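Local structure of mitochondrial edited mRNA stability factor 1 (Trypanosoma brucei, 6NL1) at residues 184-187 and 188-192; 246-249 and 250-254. The protein probably processes the 5' ends of mitochondrial mRNAs as an RNA-binding Nudix-family enzyme and contributes to the stability of edited mRNAs. All coordinates share one frame; numbering follows the deposited sequence.

Contact 1 (184-187 and 188-192)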
loop_
_atom_site.group_PDB
_atom_site.type_symbol
_atom_site.label_atom_id
_atom_site.label_comp_id
_atom_site.label_asym_id
_atom_site.label_seq_id
_atom_site.Cartn_x
_atom_site.Cartn_y
_atom_site.Cartn_z
ATOM N N PHE A 184 -12.285 22.597 -7.337
ATOM C CA PHE A 184 -11.629 22.943 -8.597
ATOM C C PHE A 184 -10.188 22.435 -8.621
ATOM O O PHE A 184 -9.745 21.856 -9.606
ATOM C CB PHE A 184 -11.645 24.459 -8.823
ATOM C CG PHE A 184 -10.906 24.890 -10.060
ATOM C CD1 PHE A 184 -11.555 24.967 -11.282
ATOM C CD2 PHE A 184 -9.559 25.201 -10.002
ATOM C CE1 PHE A 184 -10.877 25.355 -12.420
ATOM C CE2 PHE A 184 -8.873 25.587 -11.135
ATOM C CZ PHE A 184 -9.533 25.661 -12.348
ATOM N N ASN A 185 -9.454 22.647 -7.532
ATOM C CA ASN A 185 -8.052 22.237 -7.483
ATOM C C ASN A 185 -7.895 20.726 -7.392
ATOM O O ASN A 185 -7.050 20.130 -8.063
ATOM C CB ASN A 185 -7.325 22.939 -6.325
ATOM C CG ASN A 185 -7.142 24.442 -6.577
ATOM O OD1 ASN A 185 -6.969 24.871 -7.714
ATOM N ND2 ASN A 185 -7.196 25.238 -5.517
ATOM N N CYS A 186 -8.734 20.110 -6.569
ATOM C CA CYS A 186 -8.705 18.670 -6.383
ATOM C C CYS A 186 -9.025 17.954 -7.705
ATOM O O CYS A 186 -8.364 16.990 -8.076
ATOM C CB CYS A 186 -9.697 18.277 -5.287
ATOM S SG CYS A 186 -9.681 16.542 -4.883
ATOM N N HIS A 187 -10.036 18.445 -8.410
ATOM C CA HIS A 187 -10.370 17.945 -9.747
ATOM C C HIS A 187 -9.150 17.923 -10.682
ATOM O O HIS A 187 -8.908 16.941 -11.374
ATOM C CB HIS A 187 -11.484 18.808 -10.353
ATOM C CG HIS A 187 -11.696 18.589 -11.818
ATOM N ND1 HIS A 187 -12.398 17.511 -12.319
ATOM C CD2 HIS A 187 -11.297 19.305 -12.897
ATOM C CE1 HIS A 187 -12.425 17.578 -13.637
ATOM N NE2 HIS A 187 -11.761 18.657 -14.013
ATOM N N LYS A 188 -8.379 19.008 -10.687
ATOM C CA LYS A 188 -7.175 19.094 -11.515
ATOM C C LYS A 188 -6.146 18.037 -11.119
ATOM O O LYS A 188 -5.523 17.408 -11.975
ATOM C CB LYS A 188 -6.554 20.493 -11.411
ATOM C CG LYS A 188 -6.727 21.347 -12.649
ATOM C CD LYS A 188 -8.132 21.194 -13.223
ATOM C CE LYS A 188 -8.206 21.708 -14.656
ATOM N NZ LYS A 188 -9.179 20.935 -15.485
ATOM N N LEU A 189 -5.971 17.849 -9.815
ATOM C CA LEU A 189 -5.032 16.856 -9.313
ATOM C C LEU A 189 -5.456 15.428 -9.665
ATOM O O LEU A 189 -4.617 14.559 -9.894
ATOM C CB LEU A 189 -4.852 17.007 -7.799
ATOM C CG LEU A 189 -4.147 18.300 -7.384
ATOM C CD1 LEU A 189 -4.270 18.531 -5.885
ATOM C CD2 LEU A 189 -2.679 18.282 -7.808
ATOM N N MET A 190 -6.759 15.183 -9.691
ATOM C CA MET A 190 -7.263 13.847 -9.975
ATOM C C MET A 190 -7.019 13.499 -11.441
ATOM O O MET A 190 -6.646 12.366 -11.765
ATOM C CB MET A 190 -8.752 13.756 -9.624
ATOM C CG MET A 190 -9.013 13.870 -8.118
ATOM S SD MET A 190 -10.730 14.228 -7.715
ATOM C CE MET A 190 -11.544 12.749 -8.323
ATOM N N GLU A 191 -7.208 14.479 -12.323
ATOM C CA GLU A 191 -6.954 14.261 -13.744
ATOM C C GLU A 191 -5.495 13.914 -13.983
ATOM O O GLU A 191 -5.193 13.043 -14.791
ATOM C CB GLU A 191 -7.386 15.462 -14.579
ATOM C CG GLU A 191 -8.888 15.636 -14.612
ATOM C CD GLU A 191 -9.338 16.676 -15.608
ATOM O OE1 GLU A 191 -10.485 16.559 -16.097
ATOM O OE2 GLU A 191 -8.560 17.613 -15.892
ATOM N N ALA A 192 -4.595 14.563 -13.249
ATOM C CA ALA A 192 -3.177 14.228 -13.343
ATOM C C ALA A 192 -2.920 12.847 -12.761
ATOM O O ALA A 192 -2.138 12.065 -13.304
ATOM C CB ALA A 192 -2.323 15.268 -12.624
#
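Met190 folds back over the preceding helical turn and meets Cys186. Its CG is anti to the carbonyl carbon (chi1 -67°), which directs the chain toward the start of the helix. CB lies 3.6 Å from Cys186 O, and CG comes closer to the same carbonyl, with Cys186 O at 3.2 Å. SD sits 3.8 Å from Cys186 SG, so the two sulfurs pack against each other as apolar neighbours. Beyond SD, the bend at chi3 turns CE aside. Cys186 O also accepts the helical bond from Met190 N (2.9 Å). Beyond these two segments, Met190 packs on Ile81, and Cys186 on Thr129 and Val131.

The partly exposed face of the helix carries His187 and Glu191. Glu191 CG passes over one face of the imidazole, 4.1 Å above its plane and offset toward the rim. The ring and the carboxylate are turned 50° apart. Glu191 OE1 is held by the backbone N of Ile81, while OE2 makes a weak salt bridge, 3.4 Å from Lys188 NZ. The lysine is poorly ordered.

Leu189 lies beside the carbonyl of Asn185, its CG 3.5 Å from Asn185 O, and continues onto Leu125, Arg128 and Thr129 of helix 120-129. These are contacts between residues three and four apart along an amphipathic alpha helix, with one side packed on a neighbouring helix.

Contact 2 (246-249 and 250-254)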
loop_
_atom_site.group_PDB
_atom_site.type_symbol
_atom_site.label_atom_id
_atom_site.label_comp_id
_atom_site.label_asym_id
_atom_site.label_seq_id
_atom_site.Cartn_x
_atom_site.Cartn_y
_atom_site.Cartn_z
ATOM N N LEU A 246 1.789 11.612 -5.274
ATOM C CA LEU A 246 1.425 12.226 -6.547
ATOM C C LEU A 246 2.666 12.896 -7.146
ATOM O O LEU A 246 3.430 13.545 -6.428
ATOM C CB LEU A 246 0.300 13.250 -6.350
ATOM C CG LEU A 246 -1.053 12.697 -5.883
ATOM C CD1 LEU A 246 -2.044 13.814 -5.611
ATOM C CD2 LEU A 246 -1.616 11.724 -6.911
ATOM N N TYR A 247 2.870 12.702 -8.448
ATOM C CA TYR A 247 3.984 13.306 -9.190
ATOM C C TYR A 247 5.339 12.642 -8.932
ATOM O O TYR A 247 6.339 13.011 -9.545
ATOM C CB TYR A 247 4.081 14.817 -8.926
ATOM C CG TYR A 247 2.872 15.585 -9.401
ATOM C CD1 TYR A 247 2.682 15.858 -10.752
ATOM C CD2 TYR A 247 1.917 16.037 -8.500
ATOM C CE1 TYR A 247 1.568 16.556 -11.193
ATOM C CE2 TYR A 247 0.801 16.738 -8.930
ATOM C CZ TYR A 247 0.631 16.993 -10.277
ATOM O OH TYR A 247 -0.473 17.690 -10.715
ATOM N N GLU A 248 5.373 11.665 -8.033
ATOM C CA GLU A 248 6.623 10.995 -7.699
ATOM C C GLU A 248 6.896 9.814 -8.639
ATOM O O GLU A 248 5.998 9.036 -8.959
ATOM C CB GLU A 248 6.593 10.534 -6.243
ATOM C CG GLU A 248 7.938 10.133 -5.680
ATOM C CD GLU A 248 7.854 9.704 -4.227
ATOM O OE1 GLU A 248 6.814 9.133 -3.814
ATOM O OE2 GLU A 248 8.829 9.949 -3.492
ATOM N N ARG A 249 8.134 9.700 -9.102
ATOM C CA ARG A 249 8.545 8.559 -9.922
ATOM C C ARG A 249 8.704 7.305 -9.056
ATOM O O ARG A 249 8.936 7.402 -7.851
ATOM C CB ARG A 249 9.851 8.874 -10.655
ATOM C CG ARG A 249 9.712 9.906 -11.770
ATOM C CD ARG A 249 11.049 10.221 -12.450
ATOM N NE ARG A 249 11.771 9.010 -12.832
ATOM C CZ ARG A 249 11.504 8.280 -13.912
ATOM N NH1 ARG A 249 10.518 8.629 -14.731
ATOM N NH2 ARG A 249 12.220 7.191 -14.170
ATOM N N TYR A 250 8.582 6.135 -9.677
ATOM C CA TYR A 250 8.611 4.845 -8.971
ATOM C C TYR A 250 9.869 4.606 -8.139
ATOM O O TYR A 250 9.791 4.306 -6.943
ATOM C CB TYR A 250 8.445 3.693 -9.962
ATOM C CG TYR A 250 7.115 3.692 -10.663
ATOM C CD1 TYR A 250 6.988 3.224 -11.964
ATOM C CD2 TYR A 250 5.983 4.161 -10.023
ATOM C CE1 TYR A 250 5.758 3.225 -12.602
ATOM C CE2 TYR A 250 4.764 4.167 -10.649
ATOM C CZ TYR A 250 4.648 3.699 -11.930
ATOM O OH TYR A 250 3.417 3.715 -12.528
ATOM N N LYS A 251 11.026 4.730 -8.773
ATOM C CA LYS A 251 12.281 4.461 -8.078
ATOM C C LYS A 251 12.510 5.467 -6.949
ATOM O O LYS A 251 12.918 5.106 -5.845
ATOM C CB LYS A 251 13.455 4.467 -9.055
ATOM C CG LYS A 251 14.749 3.968 -8.428
ATOM C CD LYS A 251 15.938 4.185 -9.353
ATOM C CE LYS A 251 16.037 3.091 -10.396
ATOM N NZ LYS A 251 17.355 3.176 -11.097
ATOM N N GLU A 252 12.233 6.732 -7.241
ATOM C CA GLU A 252 12.318 7.798 -6.249
ATOM C C GLU A 252 11.490 7.425 -5.012
ATOM O O GLU A 252 11.937 7.587 -3.878
ATOM C CB GLU A 252 11.803 9.099 -6.878
ATOM C CG GLU A 252 11.856 10.332 -6.009
ATOM C CD GLU A 252 11.238 11.556 -6.696
ATOM O OE1 GLU A 252 10.752 11.438 -7.856
ATOM O OE2 GLU A 252 11.235 12.641 -6.068
ATOM N N ALA A 253 10.280 6.920 -5.235
ATOM C CA ALA A 253 9.409 6.520 -4.132
ATOM C C ALA A 253 9.982 5.308 -3.387
ATOM O O ALA A 253 9.951 5.256 -2.155
ATOM C CB ALA A 253 7.999 6.227 -4.642
ATOM N N ALA A 254 10.512 4.335 -4.132
ATOM C CA ALA A 254 11.125 3.164 -3.500
ATOM C C ALA A 254 12.278 3.589 -2.592
ATOM O O ALA A 254 12.402 3.124 -1.464
ATOM C CB ALA A 254 11.616 2.166 -4.549
HETATM O O HOH W 1 10.399 12.203 -3.648
HETATM O O HOH W 2 13.456 8.148 -10.012
#
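Arg249 is the N-cap of the helix, with an extended backbone, and its O accepts the helical bond from Ala253 N at 3.0 Å. Three residues on, Glu252 turns back toward the cap. Its CG lies anti to the backbone N (chi1 -178°), and the extended chain brings OE1 to Arg249 N. That bond is weak, at 3.4 Å. It is one half of a capping box. The backbone N of Glu252 gives a weak bond to a water, which takes another weak bond from Arg249 NE.

Glu248 reaches across the first turn, crossing Glu252 at an angle. Its CG touches the carboxylate of Glu252, 3.7 Å from Glu252 CD. Its own carboxylate lies by Ala253, with Glu248 OE1 3.2 Å from Ala253 CB. The two carboxylates are twisted 76° apart, and their like-charged OE2 atoms are 4.4 Å from each other. A second water bridges them, donating to Glu248 OE2 at 2.8 Å and to Glu252 OE2 at 2.6 Å. This probably eases the repulsion.

Glu248 has stronger partners outside the two segments: OE2 forms a salt bridge with Arg256 NE, and OE1 accepts from Leu245 N. Tyr250 reaches Asp197 O through its OH. The spacing of Glu248 and Arg256, with the glutamate just before the helix, matches the glutamate and arginine of the Nudix box, the signature loop and helix of this fold.

Contact 1 comes first along the chain, inside helix 180-193, which follows strand 171-178 of the four-stranded antiparallel sheet. Contact 2 comes later, where the loop after strand 235-238 enters helix 250-262 of the Nudix domain. Their centres are 19 Å apart, yet they touch. Tyr247 reaches across to helix 180-193, its OH 3.6 Å from Ala192 CB and 3.7 Å from Leu189 CD2. Both contacts also lean on helix 120-129. The loop of residues 246-249 thus joins the two parts of the protein by packing and by hydrogen bonds, such as Leu246 N to Glu124. The side chains of Ala253 and Tyr250 lie about 10 Å from those of Arg202 and Val288 respectively, residues that bind GDP in another structure; contact 1 is away from that site.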